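Local coordinates for protein U4/U6 snRNA-associated-splicing factor PRP24 (Saccharomyces cerevisiae, PDB 4N0T) that binds U6 snRNA and serves as a recycling factor of the spliceosome, annealing U6 with U4 snRNA, at residues Lys258-Leu261 against Glu262-Val266; Asp171-Leu175 against Glu176-Ile180; Gly353-Asn356 against Asp357-Arg360; Lys231-Ala234 against Glu235-Leu238. All coordinates share one frame; numbering follows the deposited sequence.

Interaction 1: Lys258-Leu261 against Glu262-Val266. With nucleotides of chain B.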
# COMPACT_ATOMS: atom_id res chain seq x y z
N LYS A 258 -9.67 9.44 -2.82
CA LYS A 258 -8.94 8.99 -4.00
C LYS A 258 -9.19 7.54 -4.43
O LYS A 258 -9.41 7.29 -5.61
CB LYS A 258 -7.43 9.27 -3.88
CG LYS A 258 -7.08 10.74 -4.00
CD LYS A 258 -7.57 11.33 -5.32
CE LYS A 258 -7.10 12.78 -5.50
NZ LYS A 258 -7.80 13.47 -6.63
N PRO A 259 -9.13 6.58 -3.48
CA PRO A 259 -9.32 5.19 -3.94
C PRO A 259 -10.67 4.91 -4.60
O PRO A 259 -10.72 4.15 -5.56
CB PRO A 259 -9.17 4.36 -2.65
CG PRO A 259 -8.29 5.22 -1.77
CD PRO A 259 -8.74 6.63 -2.06
N PHE A 260 -11.72 5.54 -4.09
CA PHE A 260 -13.03 5.50 -4.72
C PHE A 260 -12.97 6.10 -6.13
O PHE A 260 -13.44 5.47 -7.10
CB PHE A 260 -14.01 6.27 -3.82
CG PHE A 260 -15.38 6.48 -4.42
CD1 PHE A 260 -15.65 7.62 -5.16
CD2 PHE A 260 -16.41 5.58 -4.18
CE1 PHE A 260 -16.92 7.84 -5.70
CE2 PHE A 260 -17.67 5.78 -4.70
CZ PHE A 260 -17.93 6.93 -5.46
N LEU A 261 -12.38 7.29 -6.27
CA LEU A 261 -12.33 7.96 -7.57
C LEU A 261 -11.49 7.18 -8.57
O LEU A 261 -11.86 7.03 -9.73
CB LEU A 261 -11.76 9.38 -7.43
CG LEU A 261 -12.66 10.30 -6.62
CD1 LEU A 261 -11.90 11.59 -6.29
CD2 LEU A 261 -13.93 10.62 -7.40
N GLU A 262 -10.36 6.67 -8.09
CA GLU A 262 -9.46 5.89 -8.94
C GLU A 262 -10.11 4.61 -9.43
O GLU A 262 -9.91 4.20 -10.58
CB GLU A 262 -8.16 5.61 -8.19
CG GLU A 262 -7.28 6.84 -8.11
CD GLU A 262 -6.15 6.71 -7.11
OE1 GLU A 262 -6.21 5.83 -6.23
OE2 GLU A 262 -5.20 7.52 -7.20
N ARG A 263 -10.87 3.95 -8.57
CA ARG A 263 -11.52 2.71 -8.97
C ARG A 263 -12.60 2.98 -10.01
O ARG A 263 -12.78 2.22 -10.96
CB ARG A 263 -12.12 1.97 -7.78
CG ARG A 263 -12.99 0.77 -8.19
CD ARG A 263 -12.21 -0.33 -8.94
NE ARG A 263 -13.08 -1.50 -9.10
CZ ARG A 263 -12.70 -2.68 -9.57
NH1 ARG A 263 -11.43 -2.88 -9.94
NH2 ARG A 263 -13.58 -3.67 -9.65
N ASN A 264 -13.34 4.07 -9.85
CA ASN A 264 -14.36 4.36 -10.85
C ASN A 264 -13.75 4.60 -12.23
O ASN A 264 -14.37 4.28 -13.26
CB ASN A 264 -15.29 5.49 -10.38
CG ASN A 264 -16.20 5.04 -9.27
OD1 ASN A 264 -16.44 3.84 -9.12
ND2 ASN A 264 -16.71 5.99 -8.49
N GLU A 265 -12.53 5.12 -12.26
CA GLU A 265 -11.78 5.28 -13.51
C GLU A 265 -11.48 3.94 -14.18
O GLU A 265 -11.65 3.77 -15.39
CB GLU A 265 -10.47 6.04 -13.26
CG GLU A 265 -9.43 5.95 -14.40
CD GLU A 265 -8.10 6.63 -14.05
OE1 GLU A 265 -7.97 7.17 -12.92
OE2 GLU A 265 -7.17 6.62 -14.89
N VAL A 266 -11.02 2.97 -13.39
CA VAL A 266 -10.75 1.63 -13.87
C VAL A 266 -12.02 0.95 -14.36
O VAL A 266 -12.02 0.27 -15.39
CB VAL A 266 -10.09 0.77 -12.77
CG1 VAL A 266 -10.13 -0.72 -13.11
CG2 VAL A 266 -8.66 1.24 -12.56
P G B 26 -15.17 2.09 3.69
OP1 G B 26 -15.30 3.54 3.91
OP2 G B 26 -15.14 1.14 4.83
O5' G B 26 -16.31 1.56 2.72
C5' G B 26 -17.68 1.59 3.10
C4' G B 26 -18.53 1.89 1.90
O4' G B 26 -18.29 3.27 1.50
C3' G B 26 -18.22 1.03 0.66
O3' G B 26 -19.41 0.83 -0.10
C2' G B 26 -17.27 1.93 -0.13
O2' G B 26 -17.22 1.65 -1.51
C1' G B 26 -17.87 3.30 0.15
N9 G B 26 -16.93 4.41 -0.04
C8 G B 26 -15.60 4.44 0.31
N7 G B 26 -15.03 5.55 -0.05
C5 G B 26 -16.03 6.29 -0.67
C6 G B 26 -15.98 7.57 -1.25
O6 G B 26 -15.02 8.34 -1.33
N1 G B 26 -17.20 7.95 -1.77
C2 G B 26 -18.33 7.17 -1.72
N2 G B 26 -19.43 7.70 -2.27
N3 G B 26 -18.39 5.97 -1.18
C4 G B 26 -17.20 5.59 -0.68
P U B 28 -19.10 2.27 -4.34
OP1 U B 28 -19.20 2.50 -2.88
OP2 U B 28 -19.94 3.06 -5.26
O5' U B 28 -17.56 2.47 -4.75
C5' U B 28 -17.16 2.50 -6.11
C4' U B 28 -16.09 1.47 -6.40
O4' U B 28 -14.85 1.85 -5.74
C3' U B 28 -16.41 0.06 -5.90
O3' U B 28 -15.83 -0.88 -6.81
C2' U B 28 -15.65 -0.01 -4.59
O2' U B 28 -15.38 -1.32 -4.14
C1' U B 28 -14.39 0.77 -4.95
N1 U B 28 -13.63 1.30 -3.81
C2 U B 28 -12.30 0.92 -3.70
O2 U B 28 -11.75 0.14 -4.49
N3 U B 28 -11.62 1.45 -2.63
C4 U B 28 -12.14 2.32 -1.69
O4 U B 28 -11.41 2.72 -0.78
C5 U B 28 -13.52 2.69 -1.89
C6 U B 28 -14.21 2.19 -2.92
P C B 29 -16.80 -1.78 -7.72
OP1 C B 29 -15.99 -2.33 -8.83
OP2 C B 29 -18.01 -0.96 -8.05
O5' C B 29 -17.22 -2.95 -6.73
C5' C B 29 -17.86 -4.14 -7.20
C4' C B 29 -17.36 -5.37 -6.49
O4' C B 29 -15.93 -5.50 -6.72
C3' C B 29 -17.53 -5.35 -4.97
O3' C B 29 -17.64 -6.70 -4.51
C2' C B 29 -16.19 -4.81 -4.50
O2' C B 29 -15.86 -5.11 -3.16
C1' C B 29 -15.25 -5.51 -5.48
N1 C B 29 -13.95 -4.87 -5.68
C2 C B 29 -12.85 -5.72 -5.69
O2 C B 29 -13.05 -6.93 -5.49
N3 C B 29 -11.62 -5.21 -5.88
C4 C B 29 -11.50 -3.90 -6.08
N4 C B 29 -10.26 -3.44 -6.28
C5 C B 29 -12.61 -3.01 -6.08
C6 C B 29 -13.83 -3.53 -5.89
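Phe260 and Asn264, one helical turn apart, meet ring face to amide, with the two planes 75° from each other. Asn264 ND2 comes in near the rim of the ring and sits 3.4 Å from Phe260 CE1, so a nitrogen and not the flat of the amide does the touching. The other face of the ring is taken by the guanine of G26 of chain B, whose N1 lies over the ring centre, 3.5 Å from Phe260 CG. CG of Phe260 stands anti to the backbone N (chi1 172°), which carries the ring out to the nucleotide.

Arg263 leaves the helix towards the RNA as well. Its CG runs past the sugar of U28 of chain B, 3.3 Å from O4', and a bend at chi2 (62°) then delivers the guanidinium to the next nucleotide. There Arg263 NE and NH2 both donate to OP1 of C29 of chain B, at 3.0 and 2.9 Å, while C5 of its base lies over one guanidinium face. NH2 also makes a salt bridge to Asp319. Pro259 CB packs against the uracil, 3.3 Å from O4 of U28 of chain B.

Helical bonds such as Asn264 N to Phe260 O (3.1 Å) fix the spacing of these groups. The chemistry implies one helix face holding RNA by mixed means: aromatic cover for a base, and paired N-H donors for a phosphate oxygen.

Interaction 2: Asp171-Leu175 against Glu176-Ile180. With nucleotides of chain B.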
# COMPACT_ATOMS: atom_id res chain seq x y z
N ASP A 171 -4.34 13.98 4.51
CA ASP A 171 -5.65 14.00 3.87
C ASP A 171 -6.77 13.56 4.82
O ASP A 171 -7.85 13.17 4.38
CB ASP A 171 -5.66 13.11 2.61
CG ASP A 171 -5.31 11.66 2.91
OD1 ASP A 171 -5.09 11.33 4.10
OD2 ASP A 171 -5.29 10.82 1.97
N SER A 172 -6.53 13.65 6.13
CA SER A 172 -7.46 13.07 7.09
C SER A 172 -8.83 13.74 7.09
O SER A 172 -9.83 13.11 7.40
CB SER A 172 -6.88 13.11 8.50
OG SER A 172 -6.56 14.44 8.85
N ALA A 173 -8.87 15.02 6.74
CA ALA A 173 -10.14 15.75 6.77
C ALA A 173 -11.16 15.10 5.81
O ALA A 173 -12.34 14.96 6.14
CB ALA A 173 -9.93 17.23 6.44
N THR A 174 -10.68 14.67 4.65
CA THR A 174 -11.56 14.00 3.69
C THR A 174 -12.01 12.64 4.22
O THR A 174 -13.18 12.27 4.09
CB THR A 174 -10.87 13.83 2.33
OG1 THR A 174 -10.28 15.08 1.94
CG2 THR A 174 -11.87 13.41 1.28
N LEU A 175 -11.07 11.88 4.80
CA LEU A 175 -11.39 10.58 5.38
C LEU A 175 -12.43 10.72 6.49
O LEU A 175 -13.28 9.85 6.66
CB LEU A 175 -10.10 9.92 5.91
CG LEU A 175 -9.05 9.61 4.82
CD1 LEU A 175 -7.64 9.35 5.38
CD2 LEU A 175 -9.51 8.44 3.98
N GLU A 176 -12.40 11.84 7.20
CA GLU A 176 -13.25 12.04 8.37
C GLU A 176 -14.60 12.68 8.03
O GLU A 176 -15.42 12.89 8.92
CB GLU A 176 -12.54 12.91 9.41
CG GLU A 176 -11.46 12.17 10.19
CD GLU A 176 -10.50 13.11 10.90
OE1 GLU A 176 -10.87 14.27 11.17
OE2 GLU A 176 -9.36 12.68 11.21
N GLY A 177 -14.81 12.99 6.75
CA GLY A 177 -16.08 13.54 6.30
C GLY A 177 -16.21 15.01 6.61
O GLY A 177 -17.33 15.51 6.79
N ARG A 178 -15.09 15.71 6.68
CA ARG A 178 -15.12 17.13 7.04
C ARG A 178 -14.92 18.06 5.85
O ARG A 178 -14.93 19.29 6.01
CB ARG A 178 -14.04 17.44 8.08
CG ARG A 178 -14.27 16.74 9.40
CD ARG A 178 -13.32 17.25 10.47
NE ARG A 178 -11.93 16.80 10.33
CZ ARG A 178 -10.92 17.60 10.03
NH1 ARG A 178 -11.14 18.89 9.78
NH2 ARG A 178 -9.68 17.13 9.96
N GLU A 179 -14.71 17.49 4.66
CA GLU A 179 -14.42 18.30 3.48
C GLU A 179 -15.58 18.25 2.51
O GLU A 179 -16.02 17.17 2.10
CB GLU A 179 -13.14 17.81 2.76
CG GLU A 179 -12.79 18.69 1.55
CD GLU A 179 -11.61 18.15 0.75
OE1 GLU A 179 -11.54 16.92 0.55
OE2 GLU A 179 -10.74 18.96 0.33
N ILE A 180 -16.09 19.42 2.12
CA ILE A 180 -17.12 19.47 1.09
C ILE A 180 -16.51 19.91 -0.23
O ILE A 180 -15.45 20.58 -0.27
CB ILE A 180 -18.29 20.42 1.47
CG1 ILE A 180 -17.78 21.84 1.73
CG2 ILE A 180 -19.04 19.87 2.69
CD1 ILE A 180 -18.92 22.90 1.76
P C B 14 -6.57 16.62 -7.60
OP1 C B 14 -6.10 16.61 -9.02
OP2 C B 14 -6.20 15.49 -6.70
O5' C B 14 -6.07 17.94 -6.88
C5' C B 14 -6.15 19.21 -7.50
C4' C B 14 -6.60 20.27 -6.53
O4' C B 14 -7.95 19.97 -6.09
C3' C B 14 -5.81 20.37 -5.23
O3' C B 14 -4.63 21.14 -5.34
C2' C B 14 -6.82 21.01 -4.28
O2' C B 14 -6.95 22.40 -4.56
C1' C B 14 -8.11 20.35 -4.75
N1 C B 14 -8.53 19.17 -3.95
C2 C B 14 -9.00 19.39 -2.65
O2 C B 14 -8.96 20.54 -2.18
N3 C B 14 -9.47 18.35 -1.94
C4 C B 14 -9.50 17.12 -2.45
N4 C B 14 -9.98 16.16 -1.67
C5 C B 14 -9.05 16.86 -3.78
C6 C B 14 -8.59 17.91 -4.50
P A B 15 -3.25 20.54 -4.77
OP1 A B 15 -2.23 21.61 -4.90
OP2 A B 15 -3.05 19.22 -5.38
O5' A B 15 -3.53 20.32 -3.22
C5' A B 15 -3.75 21.41 -2.34
C4' A B 15 -4.42 20.96 -1.07
O4' A B 15 -5.67 20.29 -1.38
C3' A B 15 -3.66 19.92 -0.26
O3' A B 15 -2.62 20.49 0.50
C2' A B 15 -4.77 19.30 0.58
O2' A B 15 -5.16 20.19 1.63
C1' A B 15 -5.91 19.25 -0.45
N9 A B 15 -5.89 17.98 -1.17
C8 A B 15 -5.31 17.69 -2.38
N7 A B 15 -5.46 16.44 -2.75
C5 A B 15 -6.17 15.86 -1.71
C6 A B 15 -6.63 14.55 -1.50
N6 A B 15 -6.42 13.56 -2.36
N1 A B 15 -7.32 14.31 -0.36
C2 A B 15 -7.51 15.32 0.50
N3 A B 15 -7.12 16.60 0.42
C4 A B 15 -6.44 16.79 -0.73
P C B 19 -0.03 5.07 2.55
OP1 C B 19 -0.18 3.60 2.69
OP2 C B 19 -1.11 5.88 1.90
O5' C B 19 0.19 5.76 3.97
C5' C B 19 1.14 5.23 4.88
C4' C B 19 1.33 6.16 6.04
O4' C B 19 1.90 7.42 5.57
C3' C B 19 0.04 6.59 6.72
O3' C B 19 -0.43 5.61 7.62
C2' C B 19 0.44 7.90 7.36
O2' C B 19 1.24 7.66 8.52
C1' C B 19 1.33 8.49 6.27
N1 C B 19 0.54 9.31 5.31
C2 C B 19 0.25 10.62 5.68
O2 C B 19 0.64 11.02 6.79
N3 C B 19 -0.46 11.39 4.82
C4 C B 19 -0.86 10.90 3.64
N4 C B 19 -1.57 11.72 2.83
C5 C B 19 -0.57 9.57 3.23
C6 C B 19 0.13 8.81 4.10
O HOH W 1 -7.74 15.03 11.30
O HOH W 2 -15.20 14.84 3.36
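Thr174 and Glu179 make the one direct side-chain hydrogen bond across this turn: Thr174 OG1 donates to Glu179 OE1 over 2.6 Å, approaching from above the carboxylate plane (51° out of it). The same oxygen accepts N4 of C14 of chain B at 2.8 Å. Glu179 reaches this point because its chain is extended, with CG anti to the backbone N (chi1 -177°). Its OE2 stands 2.7 Å from N3 of C14 of chain B; so short a gap between nominal acceptors may point to a proton between them.

The charged interactions centre on Arg178. Its NE donates to Glu176 OE1 at 2.9 Å, within the guanidinium plane, forming a salt bridge, and its NH1 bridges to Glu206. One water bonds to Ser172 OG, which also bonds the backbone oxygen of Arg169, to Glu176 OE2, and weakly to Arg178 NH2.

Ala173 CB supplies apolar contact over one guanidinium face, 3.5 Å from Arg178 NH2. A leucine in place of Arg178 would probably leave Glu176 and Glu206 without their charged mate and the Glu176 carboxylate less firmly fixed.

Backbone bonds from Arg178 N to Ala173 O (2.9 Å) and Gly177 N to Thr174 O (3.2 Å) close the turn, with Gly177 at phi 79°. These define a Schellman motif, which ends helix 172-175 and leads into strand 179-185, the central strand of the third RRM sheet.

Interaction 3: Gly353-Asn356 against Asp357-Arg360. With SO4 (sulfate ion), chain C.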
# COMPACT_ATOMS: atom_id res chain seq x y z
N GLY A 353 -2.79 -10.18 -22.51
CA GLY A 353 -4.03 -10.43 -23.21
C GLY A 353 -4.92 -9.22 -23.14
O GLY A 353 -4.52 -8.19 -22.59
N THR A 354 -6.12 -9.33 -23.71
CA THR A 354 -7.10 -8.27 -23.61
C THR A 354 -7.73 -8.30 -22.23
O THR A 354 -7.49 -9.22 -21.44
CB THR A 354 -8.23 -8.48 -24.63
OG1 THR A 354 -8.92 -9.68 -24.30
CG2 THR A 354 -7.67 -8.56 -26.04
N ILE A 355 -8.57 -7.29 -21.95
CA ILE A 355 -9.35 -7.32 -20.72
C ILE A 355 -10.15 -8.62 -20.61
O ILE A 355 -10.16 -9.26 -19.57
CB ILE A 355 -10.28 -6.09 -20.61
CG1 ILE A 355 -9.43 -4.84 -20.36
CG2 ILE A 355 -11.30 -6.28 -19.48
CD1 ILE A 355 -10.19 -3.52 -20.54
N ASN A 356 -10.81 -9.03 -21.69
CA ASN A 356 -11.61 -10.25 -21.64
C ASN A 356 -10.77 -11.51 -21.45
O ASN A 356 -11.22 -12.46 -20.80
CB ASN A 356 -12.55 -10.36 -22.85
CG ASN A 356 -13.70 -9.37 -22.80
OD1 ASN A 356 -14.04 -8.85 -21.73
ND2 ASN A 356 -14.31 -9.09 -23.95
N ASP A 357 -9.55 -11.52 -21.99
CA ASP A 357 -8.62 -12.63 -21.75
C ASP A 357 -8.29 -12.73 -20.27
O ASP A 357 -8.26 -13.81 -19.68
CB ASP A 357 -7.30 -12.42 -22.52
CG ASP A 357 -7.43 -12.63 -24.01
OD1 ASP A 357 -8.33 -13.38 -24.46
OD2 ASP A 357 -6.62 -12.02 -24.75
N MET A 358 -8.01 -11.57 -19.67
CA MET A 358 -7.70 -11.51 -18.25
C MET A 358 -8.87 -12.05 -17.43
O MET A 358 -8.68 -12.84 -16.51
CB MET A 358 -7.39 -10.07 -17.85
CG MET A 358 -7.19 -9.89 -16.35
SD MET A 358 -6.83 -8.16 -15.92
CE MET A 358 -8.32 -7.34 -16.49
N LYS A 359 -10.09 -11.64 -17.79
CA LYS A 359 -11.28 -12.09 -17.08
C LYS A 359 -11.50 -13.59 -17.25
O LYS A 359 -11.80 -14.30 -16.29
CB LYS A 359 -12.52 -11.33 -17.56
CG LYS A 359 -12.54 -9.86 -17.17
CD LYS A 359 -13.86 -9.22 -17.58
CE LYS A 359 -13.94 -7.78 -17.14
NZ LYS A 359 -15.30 -7.20 -17.39
N ARG A 360 -11.36 -14.07 -18.49
CA ARG A 360 -11.53 -15.50 -18.76
C ARG A 360 -10.54 -16.35 -17.96
O ARG A 360 -10.91 -17.37 -17.37
CB ARG A 360 -11.42 -15.81 -20.26
CG ARG A 360 -12.70 -15.48 -21.04
CD ARG A 360 -12.62 -15.94 -22.50
NE ARG A 360 -11.68 -15.14 -23.28
CZ ARG A 360 -12.04 -14.08 -24.00
NH1 ARG A 360 -13.31 -13.69 -24.04
NH2 ARG A 360 -11.12 -13.40 -24.67
S SO4 C . -12.15 -10.63 -26.66
O1 SO4 C . -12.23 -9.20 -26.40
O2 SO4 C . -13.38 -11.29 -26.19
O3 SO4 C . -12.00 -10.86 -28.10
O4 SO4 C . -10.98 -11.18 -25.98
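Thr354 OG1 is gripped by two groups: it accepts the N-H of Asp357 at 3.0 Å and donates to O4 of a bound sulfate at 3.1 Å. The hydroxyl stands between the backbone N and the carbonyl carbon (chi1 64°), facing the first turn of the helix. In return Thr354 N donates to Asp357 OD2 over 2.9 Å, its nitrogen 36° out of the carboxylate plane. The two reciprocal bonds make a capping box with Thr354 as N-cap, where helix 355-365 starts directly after strand 348-353 of the occluded RRM. Gly353, at the strand's end, lies so near Asp357 that a CB there would collide with the aspartate's own.

The other carboxylate oxygen, Asp357 OD1, forms a salt bridge with Arg360 NH2 at 2.8 Å, lying in the guanidinium plane. The same NH2 bonds sulfate O4 at 2.6 Å, while the Asn356 carbonyl oxygen covers one guanidinium face and Asn356 ND2 donates to sulfate O1 and O2. The anion, probably from the crystallisation liquor, thus faces a donor cluster at a helix start. A leucine in place of Asp357 would probably leave Thr354 N and one guanidinium edge of Arg360 without their carboxylate partner.

On the apolar side, Ile355 and Lys359 lie alongside each other, CG2 of Ile355 being 3.8 Å from CE of Lys359. Ile355 and Met358 rest on strand 281-285, the central strand of the sheet.

Interaction 4: Lys231-Ala234 against Glu235-Leu238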
# COMPACT_ATOMS: atom_id res chain seq x y z
N LYS A 231 -17.16 17.37 11.65
CA LYS A 231 -17.99 16.69 10.67
C LYS A 231 -19.44 17.16 10.66
O LYS A 231 -20.08 17.20 9.61
CB LYS A 231 -17.93 15.17 10.90
CG LYS A 231 -18.52 14.38 9.76
CD LYS A 231 -19.30 13.18 10.25
CE LYS A 231 -18.40 12.16 10.92
NZ LYS A 231 -18.97 10.78 10.78
N ASP A 232 -19.97 17.50 11.83
CA ASP A 232 -21.36 17.95 11.88
C ASP A 232 -21.58 19.23 11.07
O ASP A 232 -22.60 19.37 10.40
CB ASP A 232 -21.82 18.15 13.33
CG ASP A 232 -23.19 18.81 13.42
OD1 ASP A 232 -24.20 18.15 13.08
OD2 ASP A 232 -23.26 20.00 13.81
N SER A 233 -20.62 20.15 11.11
CA SER A 233 -20.75 21.38 10.31
C SER A 233 -20.74 21.06 8.82
O SER A 233 -21.53 21.59 8.05
CB SER A 233 -19.63 22.36 10.65
OG SER A 233 -19.70 22.73 12.02
N ALA A 234 -19.82 20.18 8.40
CA ALA A 234 -19.79 19.82 6.99
C ALA A 234 -21.10 19.17 6.55
O ALA A 234 -21.61 19.45 5.47
CB ALA A 234 -18.60 18.90 6.71
N GLU A 235 -21.67 18.31 7.41
CA GLU A 235 -22.91 17.62 7.09
C GLU A 235 -24.05 18.61 6.88
O GLU A 235 -24.82 18.52 5.92
CB GLU A 235 -23.32 16.67 8.22
CG GLU A 235 -22.74 15.28 8.12
CD GLU A 235 -23.43 14.32 9.08
OE1 GLU A 235 -22.78 13.32 9.48
OE2 GLU A 235 -24.61 14.56 9.42
N ARG A 236 -24.16 19.55 7.81
CA ARG A 236 -25.22 20.55 7.73
C ARG A 236 -24.99 21.49 6.55
O ARG A 236 -25.95 21.97 5.95
CB ARG A 236 -25.37 21.29 9.07
CG ARG A 236 -25.94 20.38 10.16
CD ARG A 236 -26.25 21.10 11.47
NE ARG A 236 -25.04 21.50 12.17
CZ ARG A 236 -24.57 22.74 12.18
NH1 ARG A 236 -25.22 23.70 11.53
NH2 ARG A 236 -23.45 23.02 12.84
N ALA A 237 -23.73 21.73 6.20
CA ALA A 237 -23.42 22.58 5.04
C ALA A 237 -23.94 21.96 3.72
O ALA A 237 -24.09 22.66 2.71
CB ALA A 237 -21.91 22.86 4.95
N LEU A 238 -24.23 20.66 3.73
CA LEU A 238 -24.77 20.00 2.54
C LEU A 238 -26.15 20.53 2.17
O LEU A 238 -26.61 20.35 1.04
CB LEU A 238 -24.81 18.48 2.72
CG LEU A 238 -23.47 17.81 2.99
CD1 LEU A 238 -23.66 16.31 3.20
CD2 LEU A 238 -22.47 18.09 1.85
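Ser233 and Ala237 lie where this helix is closely packed. Ala237 N donates to Ser233 O over 2.9 Å, and the methyl carbon Ala237 CB sits 3.4 Å from that same oxygen, so backbone and small side chain fill one turn together. Ser233, Ala234 and Ala237 are all buried. The Ser233 hydroxyl is satisfied elsewhere, by a hydrogen bond to the backbone oxygen of Phe202.

Another flank carries the charges. Asp232 OD2 accepts both Arg236 NE, at 2.8 Å, and Arg236 NH2, at 3.2 Å, in an i to i+4 salt bridge. Both nitrogens approach from the same face of the carboxylate, NE lying 40° out of its plane, yet the oxygen is within the guanidinium plane; the two flat groups are turned 40° from each other. The carboxylate gets there with CG of Asp232 anti to the backbone N (chi1 171°), while Arg236 turns at chi3 to bring its edge round. NH2 has a further weak bond to Phe202 O.

The solvent side is looser. Exposed Lys231 and Glu235 only brush each other: Glu235 OE1 is 3.6 Å from Lys231 CD but 4.8 Å from the ammonium nitrogen, Lys231 NZ.

In the βαββαβ order of the third RRM this is the second helix. Its small residues lie against Phe228 of strand 222-228, and Leu238, next in the chain, meets Val252 and Leu254 of strand 248-254.

In the fold
All four contacts are local, made along a helix or at one of its ends. Interactions 2, 3 and 4 are partly buried, while interaction 1 is a surface contact turned towards RNA, on the helix that follows the third RRM's last strand. Interactions 2 and 4 belong to that RRM and touch, Gly177 O lying 3.4 Å from Lys231 CG. Interaction 3 begins the closing helix of the occluded RRM, its centre about 44 Å from that of interaction 4. Chemistry follows place: interactions 1 and 2 bond nucleotides, interaction 3 bonds a sulfate through capping and charged groups, and interaction 4, about 9 Å from nucleic acid at its nearest atom, pairs charges within the protein.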